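Local coordinates for protein ribose-phosphate pyrophosphokinase (Sulfolobus solfataricus, PDB 4TWB) that transfers the pyrophosphoryl group of ATP to the 1-hydroxyl of ribose 5-phosphate, making PRPP, with magnesium as cofactor, at residues L162-G167 with I214-I219; V122-H127 with A243-L248; Q147-I152 with R173-E178; D158-A163 with K208-V213. One frame throughout, in Å; residues are numbered along the deposited sequence.

Contact 1: residues L162-G167 with I214-I219; sequences LAPDRG and IIDDII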
loop_
_atom_site.group_PDB
_atom_site.type_symbol
_atom_site.label_atom_id
_atom_site.label_comp_id
_atom_site.label_asym_id
_atom_site.label_seq_id
_atom_site.Cartn_x
_atom_site.Cartn_y
_atom_site.Cartn_z
ATOM N N LEU A 162 31.791 9.088 -14.260
ATOM C CA LEU A 162 31.152 8.540 -15.452
ATOM C C LEU A 162 29.656 8.384 -15.243
ATOM O O LEU A 162 29.222 7.730 -14.296
ATOM C CB LEU A 162 31.748 7.171 -15.776
ATOM C CG LEU A 162 31.821 6.697 -17.227
ATOM C CD1 LEU A 162 31.611 5.201 -17.249
ATOM C CD2 LEU A 162 30.795 7.389 -18.085
ATOM N N ALA A 163 28.872 8.983 -16.138
ATOM C CA ALA A 163 27.411 8.873 -16.117
ATOM C C ALA A 163 26.942 7.818 -17.124
ATOM O O ALA A 163 27.309 7.879 -18.289
ATOM C CB ALA A 163 26.788 10.216 -16.434
ATOM N N PRO A 164 26.129 6.849 -16.674
ATOM C CA PRO A 164 25.737 5.683 -17.474
ATOM C C PRO A 164 24.942 6.023 -18.729
ATOM O O PRO A 164 24.956 5.237 -19.676
ATOM C CB PRO A 164 24.877 4.868 -16.509
ATOM C CG PRO A 164 25.304 5.307 -15.165
ATOM C CD PRO A 164 25.613 6.762 -15.303
ATOM N N ASP A 165 24.265 7.164 -18.735
ATOM C CA ASP A 165 23.501 7.607 -19.906
ATOM C C ASP A 165 23.417 9.125 -19.913
ATOM O O ASP A 165 23.875 9.768 -18.974
ATOM C CB ASP A 165 22.091 6.972 -19.953
ATOM C CG ASP A 165 21.370 6.990 -18.600
ATOM O OD1 ASP A 165 21.143 8.090 -18.049
ATOM O OD2 ASP A 165 21.008 5.896 -18.101
ATOM N N ARG A 166 22.848 9.712 -20.959
ATOM C CA ARG A 166 22.734 11.168 -20.982
ATOM C C ARG A 166 21.828 11.686 -19.858
ATOM O O ARG A 166 21.933 12.837 -19.440
ATOM C CB ARG A 166 22.265 11.682 -22.344
ATOM C CG ARG A 166 22.368 13.195 -22.464
ATOM C CD ARG A 166 22.423 13.678 -23.905
ATOM N NE ARG A 166 22.779 15.097 -23.983
ATOM C CZ ARG A 166 23.985 15.555 -24.313
ATOM N NH1 ARG A 166 24.965 14.710 -24.611
ATOM N NH2 ARG A 166 24.213 16.859 -24.351
ATOM N N GLY A 167 20.945 10.826 -19.361
ATOM C CA GLY A 167 20.111 11.187 -18.231
ATOM C C GLY A 167 20.948 11.608 -17.035
ATOM O O GLY A 167 20.679 12.631 -16.402
ATOM N N ILE A 214 30.946 5.590 -11.201
ATOM C CA ILE A 214 29.714 5.649 -11.981
ATOM C C ILE A 214 28.530 6.075 -11.117
ATOM O O ILE A 214 28.163 5.379 -10.166
ATOM C CB ILE A 214 29.399 4.307 -12.640
ATOM C CG1 ILE A 214 30.653 3.741 -13.297
ATOM C CG2 ILE A 214 28.297 4.479 -13.665
ATOM C CD1 ILE A 214 30.422 2.488 -14.094
ATOM N N ILE A 215 27.939 7.215 -11.468
ATOM C CA ILE A 215 26.892 7.834 -10.661
ATOM C C ILE A 215 25.517 7.851 -11.345
ATOM O O ILE A 215 25.372 8.336 -12.468
ATOM C CB ILE A 215 27.270 9.277 -10.278
ATOM C CG1 ILE A 215 28.627 9.301 -9.588
ATOM C CG2 ILE A 215 26.226 9.884 -9.364
ATOM C CD1 ILE A 215 29.057 10.688 -9.159
ATOM N N ASP A 216 24.510 7.328 -10.653
ATOM C CA ASP A 216 23.129 7.364 -11.143
ATOM C C ASP A 216 22.204 7.753 -9.993
ATOM O O ASP A 216 22.607 7.727 -8.824
ATOM C CB ASP A 216 22.715 6.006 -11.733
ATOM C CG ASP A 216 21.785 6.142 -12.935
ATOM O OD1 ASP A 216 21.518 5.122 -13.607
ATOM O OD2 ASP A 216 21.316 7.270 -13.206
ATOM N N ASP A 217 20.969 8.122 -10.319
ATOM C CA ASP A 217 20.008 8.465 -9.278
ATOM C C ASP A 217 19.588 7.222 -8.502
ATOM O O ASP A 217 19.571 7.222 -7.273
ATOM C CB ASP A 217 18.795 9.220 -9.838
ATOM C CG ASP A 217 17.911 8.358 -10.728
ATOM O OD1 ASP A 217 18.473 7.563 -11.520
ATOM O OD2 ASP A 217 16.658 8.498 -10.641
ATOM N N ILE A 218 19.277 6.156 -9.229
ATOM C CA ILE A 218 18.804 4.923 -8.614
ATOM C C ILE A 218 19.594 3.702 -9.089
ATOM O O ILE A 218 19.993 3.617 -10.249
ATOM C CB ILE A 218 17.321 4.687 -8.958
ATOM C CG1 ILE A 218 16.465 5.861 -8.487
ATOM C CG2 ILE A 218 16.823 3.373 -8.362
ATOM C CD1 ILE A 218 15.082 5.820 -9.031
ATOM N N ILE A 219 19.821 2.751 -8.194
ATOM C CA ILE A 219 20.352 1.455 -8.603
ATOM C C ILE A 219 19.452 0.334 -8.070
ATOM O O ILE A 219 19.375 0.099 -6.860
ATOM C CB ILE A 219 21.812 1.262 -8.151
ATOM C CG1 ILE A 219 22.731 2.217 -8.913
ATOM C CG2 ILE A 219 22.267 -0.156 -8.405
ATOM C CD1 ILE A 219 24.163 2.176 -8.434
#
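Pro164 lays its ring against Ile214 and Ile215 where two parallel strands part company. The close-packed half is at the strand end. The carbonyl of Leu162 receives the amide of Ile215 at 3.1 Å (N to O), with an N-H...O angle of 154°, and CA of Ile214 also approaches this oxygen, at 3.2 Å. CG of Pro164 sits 3.4 Å from CG2 of Ile214, the two side chains crossing obliquely, while its CD lies 3.3 Å from the carbonyl oxygen of Ile215. With CG1 of Ile214 anti to the carbonyl carbon (chi1 -46°), CG2 is anti to the backbone N, and this is the branch that meets the ring. An alanine in place of Pro164 would probably open a gap over CG2 of Ile214 and leave the loop backbone freer to turn. Ile225, Ala228 and Thr229 of helix 223-233 also pack on Ile214.

The other half is loose. Past Pro164 the segments diverge, and Asp165 OD2 stays 4.6 Å from Asp216 OD1, like charges not in contact. Arg166 is exposed and poorly ordered. The Asp216 carboxylate has a bond of its own: the amide of Asp217 meets its OD2 from above the carboxylate plane, N to OD2 3.0 Å. Asp165 is predicted to bind magnesium and Asp216 ribose 5-phosphate. Loops at the C-terminal ends of parallel strands, with an acidic pair at the end of strand 211-216 leading into the ribose 5-phosphate loop, are the active-site signature of the type I phosphoribosyltransferase fold.

Contact 2: residues V122-H127 with A243-L248; sequences VVVEPH and AAIHLL. With AMP (adenosine monophosphate), chain G.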
loop_
_atom_site.group_PDB
_atom_site.type_symbol
_atom_site.label_atom_id
_atom_site.label_comp_id
_atom_site.label_asym_id
_atom_site.label_seq_id
_atom_site.Cartn_x
_atom_site.Cartn_y
_atom_site.Cartn_z
ATOM N N VAL A 122 8.949 17.700 0.165
ATOM C CA VAL A 122 10.408 17.714 0.048
ATOM C C VAL A 122 10.916 16.350 -0.396
ATOM O O VAL A 122 10.701 15.353 0.293
ATOM C CB VAL A 122 11.080 18.044 1.389
ATOM C CG1 VAL A 122 12.568 18.067 1.210
ATOM C CG2 VAL A 122 10.594 19.367 1.910
ATOM N N VAL A 123 11.601 16.299 -1.536
ATOM C CA VAL A 123 12.069 15.026 -2.091
ATOM C C VAL A 123 13.553 15.076 -2.440
ATOM O O VAL A 123 14.058 16.099 -2.905
ATOM C CB VAL A 123 11.304 14.662 -3.371
ATOM C CG1 VAL A 123 11.696 13.294 -3.839
ATOM C CG2 VAL A 123 9.807 14.710 -3.117
ATOM N N VAL A 124 14.258 13.976 -2.215
ATOM C CA VAL A 124 15.659 13.894 -2.582
ATOM C C VAL A 124 15.806 13.161 -3.927
ATOM O O VAL A 124 15.241 12.089 -4.112
ATOM C CB VAL A 124 16.468 13.191 -1.489
ATOM C CG1 VAL A 124 17.948 13.132 -1.870
ATOM C CG2 VAL A 124 16.294 13.909 -0.175
ATOM N N GLU A 125 16.560 13.747 -4.857
ATOM C CA GLU A 125 16.747 13.184 -6.199
ATOM C C GLU A 125 15.521 12.467 -6.740
ATOM O O GLU A 125 15.526 11.242 -6.905
ATOM C CB GLU A 125 17.954 12.230 -6.290
ATOM C CG GLU A 125 19.298 12.886 -6.356
ATOM C CD GLU A 125 19.451 13.815 -7.534
ATOM O OE1 GLU A 125 19.652 13.342 -8.675
ATOM O OE2 GLU A 125 19.396 15.034 -7.300
ATOM N N PRO A 126 14.474 13.227 -7.039
ATOM C CA PRO A 126 13.343 12.677 -7.790
ATOM C C PRO A 126 13.862 12.169 -9.126
ATOM O O PRO A 126 14.651 12.872 -9.743
ATOM C CB PRO A 126 12.458 13.907 -8.021
ATOM C CG PRO A 126 13.440 15.075 -7.936
ATOM C CD PRO A 126 14.324 14.670 -6.797
ATOM N N HIS A 127 13.438 10.989 -9.565
ATOM C CA HIS A 127 13.887 10.450 -10.841
ATOM C C HIS A 127 13.837 11.445 -12.015
ATOM O O HIS A 127 14.736 11.475 -12.852
ATOM C CB HIS A 127 13.099 9.203 -11.192
ATOM C CG HIS A 127 13.521 8.558 -12.477
ATOM N ND1 HIS A 127 14.639 7.757 -12.577
ATOM C CD2 HIS A 127 12.967 8.588 -13.714
ATOM C CE1 HIS A 127 14.752 7.318 -13.818
ATOM N NE2 HIS A 127 13.753 7.809 -14.528
ATOM N N ALA A 243 27.997 4.683 -7.422
ATOM C CA ALA A 243 27.331 5.554 -6.468
ATOM C C ALA A 243 25.936 5.938 -6.947
ATOM O O ALA A 243 25.731 6.250 -8.112
ATOM C CB ALA A 243 28.167 6.805 -6.221
ATOM N N ALA A 244 24.974 5.907 -6.043
ATOM C CA ALA A 244 23.646 6.413 -6.352
ATOM C C ALA A 244 23.025 7.026 -5.106
ATOM O O ALA A 244 23.400 6.691 -3.981
ATOM C CB ALA A 244 22.774 5.305 -6.886
ATOM N N ILE A 245 22.080 7.928 -5.300
ATOM C CA ILE A 245 21.353 8.477 -4.162
ATOM C C ILE A 245 20.452 7.391 -3.520
ATOM O O ILE A 245 20.497 7.160 -2.305
ATOM C CB ILE A 245 20.535 9.732 -4.560
ATOM C CG1 ILE A 245 21.465 10.893 -4.911
ATOM C CG2 ILE A 245 19.598 10.141 -3.443
ATOM C CD1 ILE A 245 22.078 10.825 -6.315
ATOM N N HIS A 246 19.668 6.710 -4.352
ATOM C CA HIS A 246 18.769 5.661 -3.895
ATOM C C HIS A 246 19.289 4.278 -4.252
ATOM O O HIS A 246 19.235 3.868 -5.411
ATOM C CB HIS A 246 17.374 5.862 -4.494
ATOM C CG HIS A 246 16.857 7.257 -4.348
ATOM N ND1 HIS A 246 16.562 7.814 -3.122
ATOM C CD2 HIS A 246 16.600 8.214 -5.272
ATOM C CE1 HIS A 246 16.136 9.053 -3.299
ATOM N NE2 HIS A 246 16.155 9.321 -4.596
ATOM N N LEU A 247 19.792 3.555 -3.256
ATOM C CA LEU A 247 20.299 2.203 -3.486
ATOM C C LEU A 247 19.266 1.124 -3.175
ATOM O O LEU A 247 19.312 0.513 -2.107
ATOM C CB LEU A 247 21.549 1.955 -2.649
ATOM C CG LEU A 247 22.913 2.279 -3.245
ATOM C CD1 LEU A 247 24.012 1.741 -2.350
ATOM C CD2 LEU A 247 23.024 1.682 -4.634
ATOM N N LEU A 248 18.340 0.888 -4.103
ATOM C CA LEU A 248 17.314 -0.149 -3.931
ATOM C C LEU A 248 17.819 -1.483 -4.460
ATOM O O LEU A 248 17.290 -2.000 -5.445
ATOM C CB LEU A 248 16.042 0.204 -4.712
ATOM C CG LEU A 248 15.532 1.643 -4.753
ATOM C CD1 LEU A 248 14.512 1.796 -5.861
ATOM C CD2 LEU A 248 14.944 2.031 -3.411
HETATM P P AMP G . 13.761 4.472 -16.498
HETATM O O1P AMP G . 14.882 5.228 -17.177
HETATM O O2P AMP G . 14.208 3.315 -15.628
HETATM O O3P AMP G . 12.709 5.367 -15.882
HETATM O "O5'" AMP G . 12.981 3.770 -17.720
HETATM C "C5'" AMP G . 11.570 3.932 -17.854
HETATM C "C4'" AMP G . 10.902 2.565 -17.941
HETATM O "O4'" AMP G . 11.018 1.884 -16.683
HETATM C "C3'" AMP G . 9.420 2.695 -18.273
HETATM O "O3'" AMP G . 9.140 2.029 -19.512
HETATM C "C2'" AMP G . 8.682 2.062 -17.098
HETATM O "O2'" AMP G . 7.594 1.217 -17.512
HETATM C "C1'" AMP G . 9.761 1.298 -16.329
HETATM N N9 AMP G . 9.513 1.325 -14.856
HETATM C C8 AMP G . 8.622 2.111 -14.201
HETATM N N7 AMP G . 8.635 1.877 -12.862
HETATM C C5 AMP G . 9.543 0.902 -12.645
HETATM C C6 AMP G . 10.057 0.165 -11.465
HETATM N N6 AMP G . 9.583 0.444 -10.227
HETATM N N1 AMP G . 11.017 -0.781 -11.662
HETATM C C2 AMP G . 11.502 -1.056 -12.894
HETATM N N3 AMP G . 11.084 -0.435 -14.018
HETATM C C4 AMP G . 10.118 0.532 -13.959
#
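His246 reaches across to the backbone of Val124 and Glu125, and its NE2-H is shared between two carbonyls. NE2 lies 3.0 Å from Val124 O, with an N-H...O angle of 131°, and 3.1 Å from Glu125 O, where the angle is 145°. Both oxygens lie at the ring edge, almost in its plane, although the nitrogen stands well above the plane of each carbonyl. It is a forked bond, bent in both arms, and it satisfies two buried carbonyls with one donor. The other ring nitrogen, ND1, is hydrogen-bonded to OG1 of Thr270, so the imidazole is held at both nitrogens. CG2 of Ile245 lies over one face, 3.6 Å above the plane of the His246 ring and over its centre.

The apolar half is Ile245 against Val124 and Glu125. The methyl CG2 of Ile245 meets CG1 of Val124 at 3.8 Å, and its CG1 lies 3.3 Å from CG of Glu125, the glutamate and isoleucine crossing at about a right angle. A bend at chi2 (-59°) carries CD of Glu125 round; OE1 then forms a salt bridge with Arg171, and OE2 a hydrogen bond with His143 ND1. Further along, His127, predicted to bind magnesium, has its NE2 3.0 Å from O3P of AMP while ND1 is hydrogen-bonded to Asp217 OD2.

The contact joins the N-terminal domain to the phosphoribosyltransferase domain. With NE2 donating to two carbonyls, a neutral His246 would have its ND1 as acceptor toward Thr270, but a charged ring is not excluded, and either way a single imidazole bridges the two domains.

Contact 3: residues Q147-I152 with R173-E178; sequences QIARKI and RKIAEE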
loop_
_atom_site.group_PDB
_atom_site.type_symbol
_atom_site.label_atom_id
_atom_site.label_comp_id
_atom_site.label_asym_id
_atom_site.label_seq_id
_atom_site.Cartn_x
_atom_site.Cartn_y
_atom_site.Cartn_z
ATOM N N GLN A 147 27.462 16.520 -0.827
ATOM C CA GLN A 147 27.841 15.478 0.123
ATOM C C GLN A 147 28.439 14.264 -0.584
ATOM O O GLN A 147 29.307 13.582 -0.043
ATOM C CB GLN A 147 26.657 15.052 0.970
ATOM C CG GLN A 147 26.106 16.121 1.861
ATOM C CD GLN A 147 25.204 15.541 2.928
ATOM O OE1 GLN A 147 24.000 15.778 2.936
ATOM N NE2 GLN A 147 25.784 14.755 3.825
ATOM N N ILE A 148 27.965 13.992 -1.791
ATOM C CA ILE A 148 28.524 12.924 -2.596
ATOM C C ILE A 148 29.914 13.296 -3.094
ATOM O O ILE A 148 30.831 12.489 -3.056
ATOM C CB ILE A 148 27.603 12.599 -3.776
ATOM C CG1 ILE A 148 26.325 11.936 -3.258
ATOM C CG2 ILE A 148 28.298 11.680 -4.769
ATOM C CD1 ILE A 148 25.263 11.807 -4.303
ATOM N N ALA A 149 30.064 14.531 -3.557
ATOM C CA ALA A 149 31.370 15.033 -3.939
ATOM C C ALA A 149 32.349 14.880 -2.770
ATOM O O ALA A 149 33.377 14.228 -2.907
ATOM C CB ALA A 149 31.275 16.478 -4.403
ATOM N N ARG A 150 32.019 15.442 -1.611
ATOM C CA ARG A 150 32.918 15.329 -0.453
ATOM C C ARG A 150 33.355 13.874 -0.205
ATOM O O ARG A 150 34.533 13.616 0.023
ATOM C CB ARG A 150 32.315 15.995 0.815
ATOM C CG ARG A 150 33.294 16.152 2.016
ATOM C CD ARG A 150 33.293 17.569 2.675
ATOM N NE ARG A 150 32.074 17.906 3.426
ATOM C CZ ARG A 150 31.849 19.076 4.035
ATOM N NH1 ARG A 150 32.759 20.041 3.996
ATOM N NH2 ARG A 150 30.706 19.290 4.691
ATOM N N LYS A 151 32.413 12.929 -0.276
ATOM C CA LYS A 151 32.716 11.531 0.027
ATOM C C LYS A 151 33.608 10.896 -1.030
ATOM O O LYS A 151 34.576 10.221 -0.692
ATOM C CB LYS A 151 31.451 10.689 0.209
ATOM C CG LYS A 151 31.708 9.354 0.931
ATOM C CD LYS A 151 31.925 9.590 2.419
ATOM C CE LYS A 151 32.328 8.333 3.163
ATOM N NZ LYS A 151 32.577 8.603 4.610
ATOM N N ILE A 152 33.268 11.095 -2.301
ATOM C CA ILE A 152 34.126 10.640 -3.383
ATOM C C ILE A 152 35.576 11.110 -3.170
ATOM O O ILE A 152 36.500 10.313 -3.286
ATOM C CB ILE A 152 33.633 11.117 -4.748
ATOM C CG1 ILE A 152 32.359 10.383 -5.139
ATOM C CG2 ILE A 152 34.703 10.896 -5.812
ATOM C CD1 ILE A 152 31.798 10.825 -6.481
ATOM N N ARG A 173 28.164 15.910 -14.019
ATOM C CA ARG A 173 28.837 17.179 -14.216
ATOM C C ARG A 173 28.836 18.018 -12.947
ATOM O O ARG A 173 29.880 18.463 -12.502
ATOM C CB ARG A 173 28.218 17.953 -15.384
ATOM C CG ARG A 173 28.875 19.303 -15.660
ATOM C CD ARG A 173 28.562 19.818 -17.063
ATOM N NE ARG A 173 27.193 19.525 -17.473
ATOM C CZ ARG A 173 26.113 20.059 -16.902
ATOM N NH1 ARG A 173 26.248 20.910 -15.889
ATOM N NH2 ARG A 173 24.897 19.735 -17.335
ATOM N N LYS A 174 27.671 18.230 -12.346
ATOM C CA LYS A 174 27.606 19.049 -11.134
ATOM C C LYS A 174 28.442 18.474 -9.981
ATOM O O LYS A 174 28.954 19.213 -9.144
ATOM C CB LYS A 174 26.157 19.286 -10.698
ATOM C CG LYS A 174 25.314 20.118 -11.669
ATOM C CD LYS A 174 23.929 20.403 -11.096
ATOM C CE LYS A 174 22.993 21.035 -12.112
ATOM N NZ LYS A 174 22.645 20.094 -13.212
ATOM N N ILE A 175 28.582 17.154 -9.934
ATOM C CA ILE A 175 29.356 16.520 -8.873
ATOM C C ILE A 175 30.840 16.623 -9.198
ATOM O O ILE A 175 31.642 16.991 -8.346
ATOM C CB ILE A 175 28.947 15.039 -8.658
ATOM C CG1 ILE A 175 27.627 14.945 -7.891
ATOM C CG2 ILE A 175 30.004 14.282 -7.889
ATOM C CD1 ILE A 175 27.034 13.543 -7.831
ATOM N N ALA A 176 31.199 16.317 -10.441
ATOM C CA ALA A 176 32.594 16.386 -10.882
ATOM C C ALA A 176 33.145 17.803 -10.855
ATOM O O ALA A 176 34.284 18.003 -10.473
ATOM C CB ALA A 176 32.758 15.779 -12.274
ATOM N N GLU A 177 32.346 18.786 -11.259
ATOM C CA GLU A 177 32.834 20.165 -11.314
ATOM C C GLU A 177 33.168 20.694 -9.929
ATOM O O GLU A 177 34.092 21.476 -9.765
ATOM C CB GLU A 177 31.858 21.095 -12.048
ATOM C CG GLU A 177 31.870 20.881 -13.557
ATOM C CD GLU A 177 31.023 21.882 -14.313
ATOM O OE1 GLU A 177 30.063 22.431 -13.724
ATOM O OE2 GLU A 177 31.321 22.111 -15.508
ATOM N N GLU A 178 32.435 20.244 -8.921
ATOM C CA GLU A 178 32.675 20.718 -7.564
ATOM C C GLU A 178 33.959 20.144 -6.975
ATOM O O GLU A 178 34.517 20.652 -5.997
ATOM C CB GLU A 178 31.490 20.387 -6.662
ATOM C CG GLU A 178 31.755 20.711 -5.208
ATOM C CD GLU A 178 30.500 20.797 -4.379
ATOM O OE1 GLU A 178 29.426 20.339 -4.850
ATOM O OE2 GLU A 178 30.608 21.326 -3.250
#
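Ile175 points its two branches at two different isoleucines of the neighbouring helix. Its CD1 touches CG2 of Ile148 at 3.8 Å, the two side chains slanting past each other, whereas its CG2 meets CD1 of Ile152 at 4.1 Å, there at about a right angle. Chi1 of Ile175 (-77°) puts CG1 anti to the carbonyl carbon and CG2 anti to the backbone N, and chi2 (171°) extends CD1, the atom that meets Ile148. To one side of both isoleucines is Ala149, whose small CB comes to 4.0 Å from the carbonyl oxygen of Ile175. This is where the two backbones approach most nearly.

The short helical segments have axes 9.0 Å apart and cross at -52°. At the solvent edge Glu178 reaches toward the same alanine, its OE1 4.3 Å from CB of Ala149. Its OE2 is taken by a hydrogen bond to ND1 of His146.

The isoleucines also rest on strands 159-163 and 211-216, Ile152 on Pro159 and Val213 and Ile175 on Ile161 and Ile215. Two helices packed side by side on one face of a parallel sheet, with a strand between them in sequence, are typical of the alpha/beta core of the phosphoribosyltransferase fold.

Contact 4: residues D158-A163 with K208-V213; sequences DPFILA and KGKDVV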
loop_
_atom_site.group_PDB
_atom_site.type_symbol
_atom_site.label_atom_id
_atom_site.label_comp_id
_atom_site.label_asym_id
_atom_site.label_seq_id
_atom_site.Cartn_x
_atom_site.Cartn_y
_atom_site.Cartn_z
ATOM N N ASP A 158 42.301 10.317 -7.435
ATOM C CA ASP A 158 42.245 10.507 -8.893
ATOM C C ASP A 158 40.919 9.987 -9.487
ATOM O O ASP A 158 40.889 8.963 -10.174
ATOM C CB ASP A 158 43.456 9.851 -9.583
ATOM C CG ASP A 158 43.618 10.284 -11.032
ATOM O OD1 ASP A 158 44.162 9.490 -11.831
ATOM O OD2 ASP A 158 43.207 11.413 -11.373
ATOM N N PRO A 159 39.817 10.707 -9.228
ATOM C CA PRO A 159 38.492 10.290 -9.669
ATOM C C PRO A 159 38.163 10.717 -11.093
ATOM O O PRO A 159 38.417 11.845 -11.487
ATOM C CB PRO A 159 37.559 11.045 -8.713
ATOM C CG PRO A 159 38.449 11.805 -7.763
ATOM C CD PRO A 159 39.750 11.945 -8.441
ATOM N N PHE A 160 37.597 9.805 -11.862
ATOM C CA PHE A 160 36.914 10.166 -13.087
ATOM C C PHE A 160 35.424 9.857 -12.885
ATOM O O PHE A 160 35.054 8.790 -12.407
ATOM C CB PHE A 160 37.475 9.386 -14.276
ATOM C CG PHE A 160 36.871 9.775 -15.594
ATOM C CD1 PHE A 160 37.515 10.670 -16.430
ATOM C CD2 PHE A 160 35.651 9.258 -15.988
ATOM C CE1 PHE A 160 36.959 11.031 -17.634
ATOM C CE2 PHE A 160 35.089 9.620 -17.184
ATOM C CZ PHE A 160 35.745 10.507 -18.014
ATOM N N ILE A 161 34.559 10.791 -13.234
ATOM C CA ILE A 161 33.143 10.608 -12.966
ATOM C C ILE A 161 32.343 10.299 -14.222
ATOM O O ILE A 161 32.237 11.121 -15.129
ATOM C CB ILE A 161 32.573 11.796 -12.201
ATOM C CG1 ILE A 161 32.995 11.670 -10.736
ATOM C CG2 ILE A 161 31.068 11.842 -12.318
ATOM C CD1 ILE A 161 33.130 12.977 -10.035
ATOM N N LEU A 162 31.791 9.088 -14.260
ATOM C CA LEU A 162 31.152 8.540 -15.452
ATOM C C LEU A 162 29.656 8.384 -15.243
ATOM O O LEU A 162 29.222 7.730 -14.296
ATOM C CB LEU A 162 31.748 7.171 -15.776
ATOM C CG LEU A 162 31.821 6.697 -17.227
ATOM C CD1 LEU A 162 31.611 5.201 -17.249
ATOM C CD2 LEU A 162 30.795 7.389 -18.085
ATOM N N ALA A 163 28.872 8.983 -16.138
ATOM C CA ALA A 163 27.411 8.873 -16.117
ATOM C C ALA A 163 26.942 7.818 -17.124
ATOM O O ALA A 163 27.309 7.879 -18.289
ATOM C CB ALA A 163 26.788 10.216 -16.434
ATOM N N LYS A 208 41.317 6.218 -19.126
ATOM C CA LYS A 208 42.499 5.369 -19.128
ATOM C C LYS A 208 43.297 5.570 -17.838
ATOM O O LYS A 208 43.753 6.672 -17.543
ATOM C CB LYS A 208 43.357 5.712 -20.355
ATOM C CG LYS A 208 44.478 4.736 -20.677
ATOM C CD LYS A 208 44.024 3.656 -21.647
ATOM C CE LYS A 208 45.146 2.661 -21.928
ATOM N NZ LYS A 208 44.672 1.500 -22.730
ATOM N N GLY A 209 43.433 4.501 -17.060
ATOM C CA GLY A 209 44.249 4.509 -15.857
ATOM C C GLY A 209 43.678 5.224 -14.647
ATOM O O GLY A 209 44.334 5.300 -13.606
ATOM N N LYS A 210 42.459 5.743 -14.775
ATOM C CA LYS A 210 41.823 6.504 -13.695
ATOM C C LYS A 210 40.869 5.667 -12.832
ATOM O O LYS A 210 40.392 4.619 -13.259
ATOM C CB LYS A 210 41.097 7.731 -14.250
ATOM C CG LYS A 210 42.014 8.712 -14.944
ATOM C CD LYS A 210 41.462 10.126 -14.898
ATOM C CE LYS A 210 42.392 11.121 -15.598
ATOM N NZ LYS A 210 43.775 11.104 -15.024
ATOM N N ASP A 211 40.615 6.134 -11.612
ATOM C CA ASP A 211 39.659 5.499 -10.705
ATOM C C ASP A 211 38.237 5.985 -10.985
ATOM O O ASP A 211 37.811 7.009 -10.453
ATOM C CB ASP A 211 39.999 5.819 -9.250
ATOM C CG ASP A 211 41.116 4.968 -8.709
ATOM O OD1 ASP A 211 41.258 3.820 -9.157
ATOM O OD2 ASP A 211 41.847 5.436 -7.817
ATOM N N VAL A 212 37.500 5.242 -11.803
ATOM C CA VAL A 212 36.178 5.672 -12.243
ATOM C C VAL A 212 35.087 5.527 -11.182
ATOM O O VAL A 212 35.076 4.572 -10.402
ATOM C CB VAL A 212 35.753 4.928 -13.503
ATOM C CG1 VAL A 212 34.338 5.316 -13.898
ATOM C CG2 VAL A 212 36.735 5.219 -14.625
ATOM N N VAL A 213 34.183 6.498 -11.150
ATOM C CA VAL A 213 33.013 6.448 -10.284
ATOM C C VAL A 213 31.775 6.624 -11.142
ATOM O O VAL A 213 31.578 7.671 -11.758
ATOM C CB VAL A 213 33.022 7.567 -9.242
ATOM C CG1 VAL A 213 31.843 7.427 -8.303
ATOM C CG2 VAL A 213 34.312 7.543 -8.470
#
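Phe160 and Val212 lie side by side in neighbouring parallel strands, 159-163 and 211-216, near the N-terminal ends of these strands in the parallel sheet of the phosphoribosyltransferase fold.

The backbone supplies four hydrogen bonds. Asp211 N donates to Asp158 O, Phe160 N to Asp211 O, Val213 N to Phe160 O at 2.8 Å and Leu162 N to Val213 O at 2.9 Å. Phe160 therefore both gives and takes, and the short strand segments are twisted by 34° against each other.

Apolar contacts fall on two faces. On one, CB of Leu162 lies 3.7 Å from CG1 of Val212, and CB of Phe160 is 4.2 Å from CG2 of Val212. The other face carries Pro159, Ile161 and Val213, with CG1 of Ile161 4.4 Å from CB of Val213; helices 145-155 and 169-178 cover it. Asp211 also projects there, its OD1 hydrogen-bonded to Ser239 OG.

The charged part closes the end. Lys210 lays its aliphatic chain by Phe160, the CB atoms of the two residues 4.0 Å apart, and crosses the side chain of Asp158 at about a right angle. An alanine in place of Lys210 would probably leave the Asp158 carboxylate without its cation here and lose the packing of CD against CB of Phe160. The bend at chi4 (-57°) brings Lys210 NZ to a long salt bridge, 3.6 Å from OD1 of Asp158 and 3.7 Å from OD2.

Starting from the N terminus, the chain first supplies 122-127, whose partner 243-248 comes 116 residues later, so contact 2 closes the widest loop and spans the two large sheets. The other three contacts nest within that loop. Helix 145-155 opens contact 3, which 173-178, on helix 169-178, closes; strand 159-163 lies between them and pairs with 211-216 far beyond, so contact 3 crosses both contact 4 and contact 1. Those two share Leu162 and Ala163 and follow one strand pair from its start to its C-terminal end, where the binding-site loops lie. Ile215 bears on Ile152 and Ile175 of contact 3, and a backbone hydrogen bond ties Ile214 to Ala243 of contact 2.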